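Local structure of phosphate-binding protein PstS 2 (Streptococcus pneumoniae, 4H1X) at residues T30-K35 with E249-F254; E84-K89 with E99-R104; D93-G98 with K138-K143; N240-V245 with T259-I264. The protein probably serves as the solute-binding component of the PstSACB ABC transporter, delivering phosphate to its membrane subunits for import. All coordinates share one frame; numbering follows the deposited sequence.

Four contacts illustrate how a periplasmic-binding-protein fold ties distant parts of its chain together. Contact 1 opens at the end of helix 21-30 and closes only when the chain returns in helix 247-254, so contacts 2 and 3 both fall within its span. Contact 2 opens at the end of strand 81-85; before it closes at the start of strand 103-110, helix 92-96 has opened contact 3, and the two therefore cross. Contact 3 closes in the loop after helix 128-136. Contact 4 begins at residues 240-245, crosses contact 1, and closes near the C terminus. T94 links contacts 2 and 3, L102 packs against contact 1, and strands 81-85 and 244-245 join contacts 2 and 4.

Contact 1 (T30-K35 with E249-F254); sequences TGILKK and ELADVF
Helix 247-254 meets the exit of helix 21-30 through one turn of its surface, beginning with L250. The side chain of L250 has CG anti to the backbone N (chi1 -172°), and this swings its CD2 branch against the T30 methyl: L250 CD2 lies 3.8 Å from T30 CG2, the two side chains crossing at about a right angle. T30 can offer its methyl because OG1 takes the crowded position between backbone N and carbonyl carbon, where it hydrogen-bonds to F26 O. A251 comes next, with only a methyl to offer. Its CB rests 3.6 Å from T30 O, a carbonyl-methyl contact without a hydrogen bond, and the isoleucine tip passes its carbonyl oxygen more loosely, I32 CD1 4.0 Å from A251 O. At F254 the same tip finds its tightest packing, I32 CD1 lying 3.5 Å from F254 CB. I32 therefore lies against the face of the helix formed by A251 and F254, its CG1 anti to the carbonyl carbon. The F254 ring turns away from I32 toward F26, which it meets edge-to-face. The approach depends on a sharp change of direction at G31, whose positive phi completes a Schellman motif; K34 NZ further holds the turn, 2.8 Å from G31 O and on one of its lone pairs. The contact thus joins two helices and a short hairpin: I32 leads from helix 21-30 into strand 33-35 and packs on D42 of strand 40-42, F254 and V253 pack on I68 of strand 67-72, and L250 reaches on to L102.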
loop_
_atom_site.group_PDB
_atom_site.type_symbol
_atom_site.label_atom_id
_atom_site.label_comp_id
_atom_site.label_asym_id
_atom_site.label_seq_id
_atom_site.Cartn_x
_atom_site.Cartn_y
_atom_site.Cartn_z
ATOM N N THR A 30 -2.020 -12.757 1.601
ATOM C CA THR A 30 -2.535 -14.050 1.113
ATOM C C THR A 30 -1.907 -15.268 1.844
ATOM O O THR A 30 -2.386 -16.391 1.673
ATOM C CB THR A 30 -2.284 -14.185 -0.407
ATOM O OG1 THR A 30 -0.886 -14.053 -0.630
ATOM C CG2 THR A 30 -3.077 -13.175 -1.233
ATOM N N GLY A 31 -0.830 -15.043 2.600
ATOM C CA GLY A 31 -0.128 -16.099 3.325
ATOM C C GLY A 31 0.872 -16.893 2.501
ATOM O O GLY A 31 1.317 -17.968 2.932
ATOM N N ILE A 32 1.229 -16.362 1.299
ATOM C CA ILE A 32 2.196 -16.964 0.377
ATOM C C ILE A 32 3.599 -16.754 0.953
ATOM O O ILE A 32 4.486 -17.563 0.699
ATOM C CB ILE A 32 2.017 -16.356 -1.048
ATOM C CG1 ILE A 32 0.772 -16.952 -1.735
ATOM C CG2 ILE A 32 3.258 -16.525 -1.940
ATOM C CD1 ILE A 32 0.216 -16.083 -2.817
ATOM N N LEU A 33 3.783 -15.676 1.733
ATOM C CA LEU A 33 5.032 -15.337 2.410
ATOM C C LEU A 33 4.893 -15.871 3.824
ATOM O O LEU A 33 4.123 -15.316 4.614
ATOM C CB LEU A 33 5.276 -13.811 2.380
ATOM C CG LEU A 33 6.550 -13.269 3.060
ATOM C CD1 LEU A 33 7.811 -13.706 2.327
ATOM C CD2 LEU A 33 6.518 -11.760 3.133
ATOM N N LYS A 34 5.568 -16.997 4.108
ATOM C CA LYS A 34 5.525 -17.682 5.405
ATOM C C LYS A 34 6.849 -17.553 6.145
ATOM O O LYS A 34 7.908 -17.597 5.523
ATOM C CB LYS A 34 5.183 -19.174 5.227
ATOM C CG LYS A 34 3.839 -19.429 4.554
ATOM C CD LYS A 34 3.044 -20.532 5.249
ATOM C CE LYS A 34 1.571 -20.535 4.885
ATOM N NZ LYS A 34 0.859 -19.311 5.361
ATOM N N LYS A 35 6.792 -17.421 7.477
ATOM C CA LYS A 35 7.996 -17.333 8.295
ATOM C C LYS A 35 8.161 -18.601 9.130
ATOM O O LYS A 35 7.352 -18.862 10.027
ATOM C CB LYS A 35 7.972 -16.084 9.195
ATOM N N GLU A 249 -8.319 -20.057 -3.046
ATOM C CA GLU A 249 -8.029 -20.176 -4.469
ATOM C C GLU A 249 -6.972 -19.176 -4.851
ATOM O O GLU A 249 -6.060 -19.537 -5.579
ATOM C CB GLU A 249 -9.275 -19.931 -5.316
ATOM C CG GLU A 249 -10.153 -21.151 -5.501
ATOM C CD GLU A 249 -11.442 -20.893 -6.254
ATOM O OE1 GLU A 249 -11.960 -19.752 -6.206
ATOM O OE2 GLU A 249 -11.946 -21.848 -6.884
ATOM N N LEU A 250 -7.086 -17.926 -4.336
ATOM C CA LEU A 250 -6.135 -16.860 -4.632
ATOM C C LEU A 250 -4.711 -17.284 -4.279
ATOM O O LEU A 250 -3.808 -17.165 -5.117
ATOM C CB LEU A 250 -6.498 -15.551 -3.888
ATOM C CG LEU A 250 -5.673 -14.314 -4.278
ATOM C CD1 LEU A 250 -5.735 -14.053 -5.805
ATOM C CD2 LEU A 250 -6.134 -13.095 -3.499
ATOM N N ALA A 251 -4.520 -17.794 -3.053
ATOM C CA ALA A 251 -3.201 -18.244 -2.616
ATOM C C ALA A 251 -2.741 -19.458 -3.446
ATOM O O ALA A 251 -1.577 -19.503 -3.847
ATOM C CB ALA A 251 -3.210 -18.567 -1.138
ATOM N N ASP A 252 -3.678 -20.389 -3.783
ATOM C CA ASP A 252 -3.401 -21.559 -4.625
ATOM C C ASP A 252 -2.894 -21.143 -6.015
ATOM O O ASP A 252 -1.937 -21.731 -6.526
ATOM C CB ASP A 252 -4.650 -22.427 -4.777
ATOM C CG ASP A 252 -4.960 -23.325 -3.594
ATOM O OD1 ASP A 252 -4.214 -23.264 -2.583
ATOM O OD2 ASP A 252 -5.958 -24.091 -3.676
ATOM N N VAL A 253 -3.531 -20.123 -6.613
ATOM C CA VAL A 253 -3.143 -19.639 -7.939
ATOM C C VAL A 253 -1.740 -18.988 -7.886
ATOM O O VAL A 253 -0.867 -19.364 -8.681
ATOM C CB VAL A 253 -4.222 -18.683 -8.535
ATOM C CG1 VAL A 253 -3.708 -17.976 -9.789
ATOM C CG2 VAL A 253 -5.518 -19.450 -8.863
ATOM N N PHE A 254 -1.534 -18.032 -6.966
ATOM C CA PHE A 254 -0.268 -17.295 -6.932
ATOM C C PHE A 254 0.910 -18.135 -6.413
ATOM O O PHE A 254 2.045 -17.802 -6.751
ATOM C CB PHE A 254 -0.415 -15.961 -6.207
ATOM C CG PHE A 254 -0.979 -14.913 -7.146
ATOM C CD1 PHE A 254 -0.134 -14.154 -7.958
ATOM C CD2 PHE A 254 -2.355 -14.765 -7.308
ATOM C CE1 PHE A 254 -0.648 -13.220 -8.860
ATOM C CE2 PHE A 254 -2.868 -13.818 -8.208
ATOM C CZ PHE A 254 -2.007 -13.035 -8.960
#

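Contact 2 (E84-K89 with E99-R104); sequences EIDGVK and EYPLQR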
loop_
_atom_site.group_PDB
_atom_site.type_symbol
_atom_site.label_atom_id
_atom_site.label_comp_id
_atom_site.label_asym_id
_atom_site.label_seq_id
_atom_site.Cartn_x
_atom_site.Cartn_y
_atom_site.Cartn_z
ATOM N N GLU A 84 -13.621 -10.481 -7.892
ATOM C CA GLU A 84 -14.185 -10.314 -6.561
ATOM C C GLU A 84 -13.432 -11.311 -5.664
ATOM O O GLU A 84 -13.050 -12.384 -6.147
ATOM C CB GLU A 84 -15.710 -10.560 -6.581
ATOM C CG GLU A 84 -16.442 -9.506 -7.406
ATOM C CD GLU A 84 -17.956 -9.600 -7.391
ATOM O OE1 GLU A 84 -18.490 -10.629 -6.915
ATOM O OE2 GLU A 84 -18.608 -8.644 -7.870
ATOM N N ILE A 85 -13.173 -10.955 -4.398
ATOM C CA ILE A 85 -12.477 -11.866 -3.481
ATOM C C ILE A 85 -13.433 -12.173 -2.339
ATOM O O ILE A 85 -13.910 -11.252 -1.664
ATOM C CB ILE A 85 -11.100 -11.331 -3.012
ATOM C CG1 ILE A 85 -10.088 -11.367 -4.167
ATOM C CG2 ILE A 85 -10.562 -12.151 -1.835
ATOM C CD1 ILE A 85 -9.951 -10.135 -4.872
ATOM N N ASP A 86 -13.758 -13.472 -2.167
ATOM C CA ASP A 86 -14.735 -13.942 -1.164
ATOM C C ASP A 86 -16.101 -13.289 -1.434
ATOM O O ASP A 86 -16.793 -12.868 -0.501
ATOM C CB ASP A 86 -14.275 -13.639 0.277
ATOM C CG ASP A 86 -13.004 -14.308 0.768
ATOM O OD1 ASP A 86 -12.768 -15.491 0.405
ATOM O OD2 ASP A 86 -12.305 -13.693 1.608
ATOM N N GLY A 87 -16.442 -13.165 -2.717
ATOM C CA GLY A 87 -17.677 -12.545 -3.184
ATOM C C GLY A 87 -17.788 -11.041 -2.983
ATOM O O GLY A 87 -18.863 -10.482 -3.249
ATOM N N VAL A 88 -16.674 -10.363 -2.553
ATOM C CA VAL A 88 -16.613 -8.900 -2.300
ATOM C C VAL A 88 -15.899 -8.167 -3.449
ATOM O O VAL A 88 -14.739 -8.462 -3.761
ATOM C CB VAL A 88 -15.921 -8.564 -0.942
ATOM C CG1 VAL A 88 -15.875 -7.055 -0.682
ATOM C CG2 VAL A 88 -16.583 -9.295 0.233
ATOM N N LYS A 89 -16.576 -7.160 -4.021
ATOM C CA LYS A 89 -16.051 -6.321 -5.087
ATOM C C LYS A 89 -15.193 -5.242 -4.488
ATOM O O LYS A 89 -15.659 -4.521 -3.592
ATOM C CB LYS A 89 -17.207 -5.694 -5.883
ATOM C CG LYS A 89 -16.768 -4.693 -6.940
ATOM C CD LYS A 89 -17.977 -4.010 -7.585
ATOM C CE LYS A 89 -17.556 -2.985 -8.603
ATOM N NZ LYS A 89 -18.673 -2.640 -9.529
ATOM N N GLU A 99 -14.782 -5.033 4.443
ATOM C CA GLU A 99 -15.294 -6.235 3.772
ATOM C C GLU A 99 -14.268 -6.795 2.789
ATOM O O GLU A 99 -14.178 -8.015 2.617
ATOM C CB GLU A 99 -16.568 -5.922 2.994
ATOM C CG GLU A 99 -17.858 -5.857 3.786
ATOM C CD GLU A 99 -19.018 -5.711 2.821
ATOM O OE1 GLU A 99 -19.362 -4.554 2.483
ATOM O OE2 GLU A 99 -19.486 -6.749 2.297
ATOM N N TYR A 100 -13.546 -5.901 2.098
ATOM C CA TYR A 100 -12.546 -6.295 1.102
ATOM C C TYR A 100 -11.211 -6.582 1.820
ATOM O O TYR A 100 -10.652 -5.691 2.449
ATOM C CB TYR A 100 -12.427 -5.226 0.009
ATOM C CG TYR A 100 -11.544 -5.688 -1.118
ATOM C CD1 TYR A 100 -12.010 -6.594 -2.067
ATOM C CD2 TYR A 100 -10.225 -5.249 -1.219
ATOM C CE1 TYR A 100 -11.191 -7.042 -3.102
ATOM C CE2 TYR A 100 -9.406 -5.667 -2.264
ATOM C CZ TYR A 100 -9.887 -6.572 -3.199
ATOM O OH TYR A 100 -9.072 -6.975 -4.232
ATOM N N PRO A 101 -10.719 -7.838 1.781
ATOM C CA PRO A 101 -9.557 -8.212 2.610
ATOM C C PRO A 101 -8.151 -7.863 2.098
ATOM O O PRO A 101 -7.237 -7.789 2.930
ATOM C CB PRO A 101 -9.707 -9.729 2.737
ATOM C CG PRO A 101 -10.354 -10.139 1.475
ATOM C CD PRO A 101 -11.281 -9.018 1.081
ATOM N N LEU A 102 -7.963 -7.665 0.782
ATOM C CA LEU A 102 -6.638 -7.334 0.237
ATOM C C LEU A 102 -6.407 -5.849 0.342
ATOM O O LEU A 102 -6.666 -5.086 -0.598
ATOM C CB LEU A 102 -6.463 -7.795 -1.209
ATOM C CG LEU A 102 -6.732 -9.256 -1.504
ATOM C CD1 LEU A 102 -6.804 -9.463 -2.986
ATOM C CD2 LEU A 102 -5.666 -10.146 -0.897
ATOM N N GLN A 103 -5.980 -5.428 1.520
ATOM C CA GLN A 103 -5.724 -4.016 1.794
ATOM C C GLN A 103 -4.746 -3.911 2.928
ATOM O O GLN A 103 -4.576 -4.850 3.732
ATOM C CB GLN A 103 -7.033 -3.276 2.158
ATOM C CG GLN A 103 -7.717 -3.830 3.425
ATOM C CD GLN A 103 -8.785 -2.914 3.940
ATOM O OE1 GLN A 103 -8.511 -1.857 4.534
ATOM N NE2 GLN A 103 -10.028 -3.279 3.687
ATOM N N ARG A 104 -4.092 -2.757 2.992
ATOM C CA ARG A 104 -3.149 -2.478 4.052
ATOM C C ARG A 104 -3.194 -0.998 4.368
ATOM O O ARG A 104 -3.447 -0.174 3.472
ATOM C CB ARG A 104 -1.720 -2.906 3.659
ATOM C CG ARG A 104 -1.261 -2.279 2.344
ATOM C CD ARG A 104 0.199 -2.476 2.075
ATOM N NE ARG A 104 0.550 -1.936 0.765
ATOM C CZ ARG A 104 1.790 -1.795 0.324
ATOM N NH1 ARG A 104 2.817 -2.150 1.086
ATOM N NH2 ARG A 104 2.017 -1.269 -0.869
#
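I85 is the principal bump of this interface, and the hollow it enters is lined by Y100, P101 and L102. Its two branches divide the work. CG1, beside the backbone N, carries the terminal methyl inward, so that I85 CD1 lies 3.7 Å from L102 CD1 and 3.3 Å from Y100 OH. CG2 instead meets the proline ring tip, I85 CG2 standing 3.9 Å from P101 CG. A second bump is V88, whose two methyls pack on the E99-Y100 peptide: V88 CG2 is 3.6 Å from E99 O, while CG1 fits against the base of the Y100 side chain. The ring itself runs alongside, with V88 O in plane at its edge, 3.7 Å from Y100 CD1. Both bumps point the same way because a type I' turn from I85 to V88 folds the chain back on itself. Within 99-104, Q103 NE2 donates almost straight to Y100 O (2.8 Å, 175°), and also bonds V95 O of helix 92-96, bracing the bend that leads into strand 103-110. That strand probably forms part of the connection between the two lobes. No hydrogen bond spans the segments; Y100 OH is paired with I232 O, so cohesion here is chiefly a matter of apolar fit.

Contact 3 (D93-G98 with K138-K143); sequences DTVLDG and KFIEAK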
loop_
_atom_site.group_PDB
_atom_site.type_symbol
_atom_site.label_atom_id
_atom_site.label_comp_id
_atom_site.label_asym_id
_atom_site.label_seq_id
_atom_site.Cartn_x
_atom_site.Cartn_y
_atom_site.Cartn_z
ATOM N N ASP A 93 -15.844 1.860 -0.829
ATOM C CA ASP A 93 -16.774 1.432 0.206
ATOM C C ASP A 93 -16.397 0.108 0.903
ATOM O O ASP A 93 -16.500 0.036 2.129
ATOM C CB ASP A 93 -18.190 1.338 -0.382
ATOM C CG ASP A 93 -18.824 2.695 -0.676
ATOM O OD1 ASP A 93 -18.269 3.734 -0.217
ATOM O OD2 ASP A 93 -19.884 2.720 -1.326
ATOM N N THR A 94 -15.970 -0.929 0.155
ATOM C CA THR A 94 -15.666 -2.241 0.755
ATOM C C THR A 94 -14.280 -2.258 1.397
ATOM O O THR A 94 -14.038 -3.071 2.314
ATOM C CB THR A 94 -15.837 -3.381 -0.251
ATOM O OG1 THR A 94 -15.011 -3.138 -1.389
ATOM C CG2 THR A 94 -17.318 -3.561 -0.686
ATOM N N VAL A 95 -13.384 -1.342 0.961
ATOM C CA VAL A 95 -12.087 -1.236 1.613
ATOM C C VAL A 95 -12.322 -0.532 2.958
ATOM O O VAL A 95 -11.871 -1.029 3.988
ATOM C CB VAL A 95 -11.035 -0.500 0.752
ATOM C CG1 VAL A 95 -9.769 -0.172 1.582
ATOM C CG2 VAL A 95 -10.664 -1.331 -0.484
ATOM N N LEU A 96 -13.060 0.609 2.929
ATOM C CA LEU A 96 -13.385 1.404 4.120
ATOM C C LEU A 96 -14.084 0.584 5.214
ATOM O O LEU A 96 -13.647 0.613 6.364
ATOM C CB LEU A 96 -14.275 2.601 3.740
ATOM C CG LEU A 96 -13.539 3.853 3.274
ATOM C CD1 LEU A 96 -14.521 4.891 2.743
ATOM C CD2 LEU A 96 -12.699 4.441 4.402
ATOM N N ASP A 97 -15.127 -0.178 4.859
ATOM C CA ASP A 97 -15.860 -0.954 5.856
ATOM C C ASP A 97 -15.176 -2.308 6.213
ATOM O O ASP A 97 -15.741 -3.072 6.991
ATOM C CB ASP A 97 -17.333 -1.157 5.437
ATOM C CG ASP A 97 -17.592 -2.054 4.243
ATOM O OD1 ASP A 97 -16.659 -2.763 3.816
ATOM O OD2 ASP A 97 -18.729 -2.039 3.729
ATOM N N GLY A 98 -13.992 -2.583 5.657
ATOM C CA GLY A 98 -13.240 -3.808 5.935
ATOM C C GLY A 98 -13.757 -5.102 5.324
ATOM O O GLY A 98 -13.237 -6.180 5.647
ATOM N N LYS A 138 -5.248 8.672 -5.732
ATOM C CA LYS A 138 -6.027 7.438 -5.914
ATOM C C LYS A 138 -5.908 6.414 -4.744
ATOM O O LYS A 138 -6.205 5.237 -4.929
ATOM C CB LYS A 138 -5.671 6.758 -7.268
ATOM C CG LYS A 138 -5.817 7.678 -8.504
ATOM C CD LYS A 138 -7.263 7.935 -8.866
ATOM C CE LYS A 138 -7.421 8.388 -10.296
ATOM N NZ LYS A 138 -8.788 8.112 -10.813
ATOM N N PHE A 139 -5.595 6.887 -3.537
ATOM C CA PHE A 139 -5.649 6.052 -2.335
ATOM C C PHE A 139 -7.000 6.284 -1.666
ATOM O O PHE A 139 -7.706 7.234 -2.008
ATOM C CB PHE A 139 -4.495 6.377 -1.373
ATOM C CG PHE A 139 -3.161 5.959 -1.931
ATOM C CD1 PHE A 139 -2.742 4.632 -1.855
ATOM C CD2 PHE A 139 -2.315 6.891 -2.524
ATOM C CE1 PHE A 139 -1.519 4.235 -2.409
ATOM C CE2 PHE A 139 -1.090 6.502 -3.066
ATOM C CZ PHE A 139 -0.694 5.177 -2.993
ATOM N N ILE A 140 -7.360 5.432 -0.714
ATOM C CA ILE A 140 -8.625 5.587 0.001
ATOM C C ILE A 140 -8.396 6.308 1.348
ATOM O O ILE A 140 -7.472 5.968 2.090
ATOM C CB ILE A 140 -9.286 4.205 0.153
ATOM C CG1 ILE A 140 -9.744 3.710 -1.247
ATOM C CG2 ILE A 140 -10.451 4.246 1.149
ATOM C CD1 ILE A 140 -9.806 2.220 -1.433
ATOM N N GLU A 141 -9.235 7.325 1.622
ATOM C CA GLU A 141 -9.196 8.137 2.839
ATOM C C GLU A 141 -10.061 7.468 3.925
ATOM O O GLU A 141 -11.285 7.425 3.801
ATOM C CB GLU A 141 -9.652 9.583 2.507
ATOM C CG GLU A 141 -9.644 10.561 3.671
ATOM C CD GLU A 141 -8.322 10.619 4.412
ATOM O OE1 GLU A 141 -7.357 11.222 3.884
ATOM O OE2 GLU A 141 -8.244 10.017 5.506
ATOM N N ALA A 142 -9.411 6.947 4.984
ATOM C CA ALA A 142 -10.070 6.270 6.119
ATOM C C ALA A 142 -10.799 7.249 7.052
ATOM O O ALA A 142 -11.818 6.884 7.651
ATOM C CB ALA A 142 -9.046 5.477 6.919
ATOM N N LYS A 143 -10.266 8.474 7.197
ATOM C CA LYS A 143 -10.853 9.476 8.082
ATOM C C LYS A 143 -12.113 10.084 7.478
ATOM O O LYS A 143 -12.176 10.351 6.270
ATOM C CB LYS A 143 -9.841 10.579 8.434
ATOM C CG LYS A 143 -8.567 10.073 9.118
ATOM C CD LYS A 143 -8.762 9.757 10.606
ATOM C CE LYS A 143 -7.892 8.613 11.072
ATOM N NZ LYS A 143 -7.924 8.458 12.550
#
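Two hydrophobic neighbours on helix 92-96, V95 and L96, grip a single isoleucine of the opposing loop. I140 CD1 pushes into the fork of the valine, 3.7 Å from V95 CB and about equally close to both of its methyls. The other branch goes to the leucine, I140 CG2 lying 3.8 Å from L96 CG. L96 then stretches beyond I140 along the loop backbone, so that L96 CD2 touches E141 O at 3.4 Å and A142 CA at 3.6 Å. No hydrogen bond crosses the segments. In the next shell, the loop is shaped by E141, whose side chain reaches forward along the chain to accept a bond from the backbone: K143 N to E141 OE2 is 3.1 Å, using the anti lone pair. I140 is fixed in turn by backbone hydrogen bonding to L229. On the helix side, V95 O receives Q103 NE2, and G98, with positive phi, ends the helical run just after D97. The contact is surface packing that docks the last turn of helix 92-96 on the loop leaving helix 128-136, where K138 completes a Schellman motif. Strand 223-236 lies alongside, its L229 touched by both V95 and A142.

Contact 4 (N240-V245 with T259-I264); sequences NKASQV and TTWDKI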
loop_
_atom_site.group_PDB
_atom_site.type_symbol
_atom_site.label_atom_id
_atom_site.label_comp_id
_atom_site.label_asym_id
_atom_site.label_seq_id
_atom_site.Cartn_x
_atom_site.Cartn_y
_atom_site.Cartn_z
ATOM N N ASN A 240 -11.603 -13.172 -19.843
ATOM C CA ASN A 240 -11.756 -14.197 -18.807
ATOM C C ASN A 240 -13.166 -14.159 -18.205
ATOM O O ASN A 240 -13.561 -13.139 -17.627
ATOM C CB ASN A 240 -10.703 -14.005 -17.701
ATOM C CG ASN A 240 -10.466 -15.248 -16.877
ATOM O OD1 ASN A 240 -11.391 -16.025 -16.598
ATOM N ND2 ASN A 240 -9.231 -15.454 -16.447
ATOM N N LYS A 241 -13.903 -15.272 -18.336
ATOM C CA LYS A 241 -15.270 -15.434 -17.821
ATOM C C LYS A 241 -15.295 -15.520 -16.276
ATOM O O LYS A 241 -16.330 -15.217 -15.697
ATOM C CB LYS A 241 -15.991 -16.643 -18.461
ATOM C CG LYS A 241 -15.589 -18.025 -17.942
ATOM C CD LYS A 241 -16.599 -19.099 -18.369
ATOM C CE LYS A 241 -16.317 -20.447 -17.744
ATOM N NZ LYS A 241 -17.250 -21.498 -18.244
ATOM N N ALA A 242 -14.171 -15.889 -15.621
ATOM C CA ALA A 242 -14.078 -15.932 -14.143
ATOM C C ALA A 242 -14.311 -14.532 -13.552
ATOM O O ALA A 242 -13.839 -13.550 -14.125
ATOM C CB ALA A 242 -12.715 -16.450 -13.708
ATOM N N SER A 243 -15.043 -14.438 -12.436
ATOM C CA SER A 243 -15.332 -13.131 -11.851
ATOM C C SER A 243 -15.033 -13.106 -10.366
ATOM O O SER A 243 -15.017 -12.030 -9.775
ATOM C CB SER A 243 -16.788 -12.743 -12.104
ATOM O OG SER A 243 -17.678 -13.630 -11.449
ATOM N N GLN A 244 -14.851 -14.283 -9.748
ATOM C CA GLN A 244 -14.557 -14.306 -8.316
ATOM C C GLN A 244 -13.661 -15.468 -7.925
ATOM O O GLN A 244 -13.692 -16.539 -8.540
ATOM C CB GLN A 244 -15.846 -14.309 -7.463
ATOM C CG GLN A 244 -16.721 -15.545 -7.608
ATOM C CD GLN A 244 -17.933 -15.445 -6.722
ATOM O OE1 GLN A 244 -19.069 -15.364 -7.203
ATOM N NE2 GLN A 244 -17.716 -15.438 -5.405
ATOM N N VAL A 245 -12.868 -15.240 -6.879
ATOM C CA VAL A 245 -12.003 -16.268 -6.303
ATOM C C VAL A 245 -12.110 -16.204 -4.809
ATOM O O VAL A 245 -12.269 -15.121 -4.251
ATOM C CB VAL A 245 -10.507 -16.197 -6.755
ATOM C CG1 VAL A 245 -10.333 -16.717 -8.177
ATOM C CG2 VAL A 245 -9.921 -14.793 -6.603
ATOM N N THR A 259 -3.451 -24.440 -11.441
ATOM C CA THR A 259 -2.810 -23.947 -12.667
ATOM C C THR A 259 -3.689 -23.855 -13.910
ATOM O O THR A 259 -3.174 -23.483 -14.969
ATOM C CB THR A 259 -1.615 -24.864 -12.999
ATOM O OG1 THR A 259 -2.113 -26.175 -13.253
ATOM C CG2 THR A 259 -0.577 -24.914 -11.876
ATOM N N THR A 260 -4.969 -24.240 -13.828
ATOM C CA THR A 260 -5.839 -24.150 -15.006
ATOM C C THR A 260 -7.089 -23.368 -14.662
ATOM O O THR A 260 -7.595 -23.476 -13.549
ATOM C CB THR A 260 -6.170 -25.532 -15.570
ATOM O OG1 THR A 260 -6.635 -26.351 -14.506
ATOM C CG2 THR A 260 -4.977 -26.176 -16.263
ATOM N N TRP A 261 -7.588 -22.577 -15.627
ATOM C CA TRP A 261 -8.760 -21.728 -15.413
ATOM C C TRP A 261 -10.060 -22.497 -15.187
ATOM O O TRP A 261 -10.906 -22.003 -14.442
ATOM C CB TRP A 261 -8.924 -20.738 -16.575
ATOM C CG TRP A 261 -7.983 -19.582 -16.433
ATOM C CD1 TRP A 261 -6.868 -19.330 -17.174
ATOM C CD2 TRP A 261 -8.021 -18.587 -15.408
ATOM N NE1 TRP A 261 -6.236 -18.200 -16.705
ATOM C CE2 TRP A 261 -6.919 -17.726 -15.619
ATOM C CE3 TRP A 261 -8.893 -18.323 -14.335
ATOM C CZ2 TRP A 261 -6.656 -16.638 -14.792
ATOM C CZ3 TRP A 261 -8.634 -17.228 -13.521
ATOM C CH2 TRP A 261 -7.512 -16.416 -13.738
ATOM N N ASP A 262 -10.195 -23.713 -15.751
ATOM C CA ASP A 262 -11.413 -24.524 -15.571
ATOM C C ASP A 262 -11.665 -24.879 -14.078
ATOM O O ASP A 262 -12.802 -25.179 -13.725
ATOM C CB ASP A 262 -11.374 -25.794 -16.454
ATOM C CG ASP A 262 -10.362 -26.860 -16.085
ATOM O OD1 ASP A 262 -9.304 -26.510 -15.535
ATOM O OD2 ASP A 262 -10.608 -28.050 -16.403
ATOM N N LYS A 263 -10.621 -24.799 -13.207
ATOM C CA LYS A 263 -10.751 -25.085 -11.772
ATOM C C LYS A 263 -11.410 -23.906 -11.032
ATOM O O LYS A 263 -11.832 -24.053 -9.876
ATOM C CB LYS A 263 -9.385 -25.425 -11.153
ATOM C CG LYS A 263 -9.229 -26.900 -10.773
ATOM C CD LYS A 263 -9.477 -27.133 -9.279
ATOM C CE LYS A 263 -9.540 -28.600 -8.915
ATOM N NZ LYS A 263 -9.756 -28.803 -7.460
ATOM N N ILE A 264 -11.507 -22.735 -11.697
ATOM C CA ILE A 264 -12.125 -21.523 -11.147
ATOM C C ILE A 264 -13.526 -21.408 -11.767
ATOM O O ILE A 264 -13.650 -21.171 -12.973
ATOM C CB ILE A 264 -11.248 -20.250 -11.389
ATOM C CG1 ILE A 264 -9.800 -20.394 -10.814
ATOM C CG2 ILE A 264 -11.954 -18.967 -10.906
ATOM C CD1 ILE A 264 -9.666 -20.555 -9.296
#
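An amide standing on end over an indole, its nitrogen toward one face, is the most distinctive interaction here. N240 ND2 sits 3.1 Å above the plane of the W261 ring, displaced toward the rim, with the amide and ring planes nearly perpendicular at 85°. The nearest ring atoms belong to the six-membered ring, N240 ND2 being 3.3 Å from W261 CZ2. N240 CG is anti to its backbone N, which carries the amide out over the indole. Apolar contacts form the second group and converge on one methyl: I264 CG2 packs 3.8 Å from A242 CB and 3.9 Å from V245 CG1, and also rests against Q244 O. A242 CB reaches the indole too, though more loosely. Hydrogen bonds make up the third group, and all of those between residues of the contact stay within one segment. N240 OD1 accepts from A242 N at 2.9 Å, an Asx turn in which the donor stands above the carbonyl plane. Within 259-264, I264 N donates to W261 O at 2.9 Å at the end of the short 3-10 segment 261-263, and T260 OG1 donates to D262 OD1. Beyond the segments, K81 NZ binds both N240 O and A242 O, while W261 NE1 is held by N66 O. The contact thereby joins the lead-in to strand 244-245 with the chain after helix 247-254. Chemically, the Asx turn helps to set the rotation of the amide through its oxygen, with the nitrogen toward the ring, consistent with a modest electrostatic attraction between the partly positive amide NH2 and the indole pi cloud, supplemented by the apolar cluster.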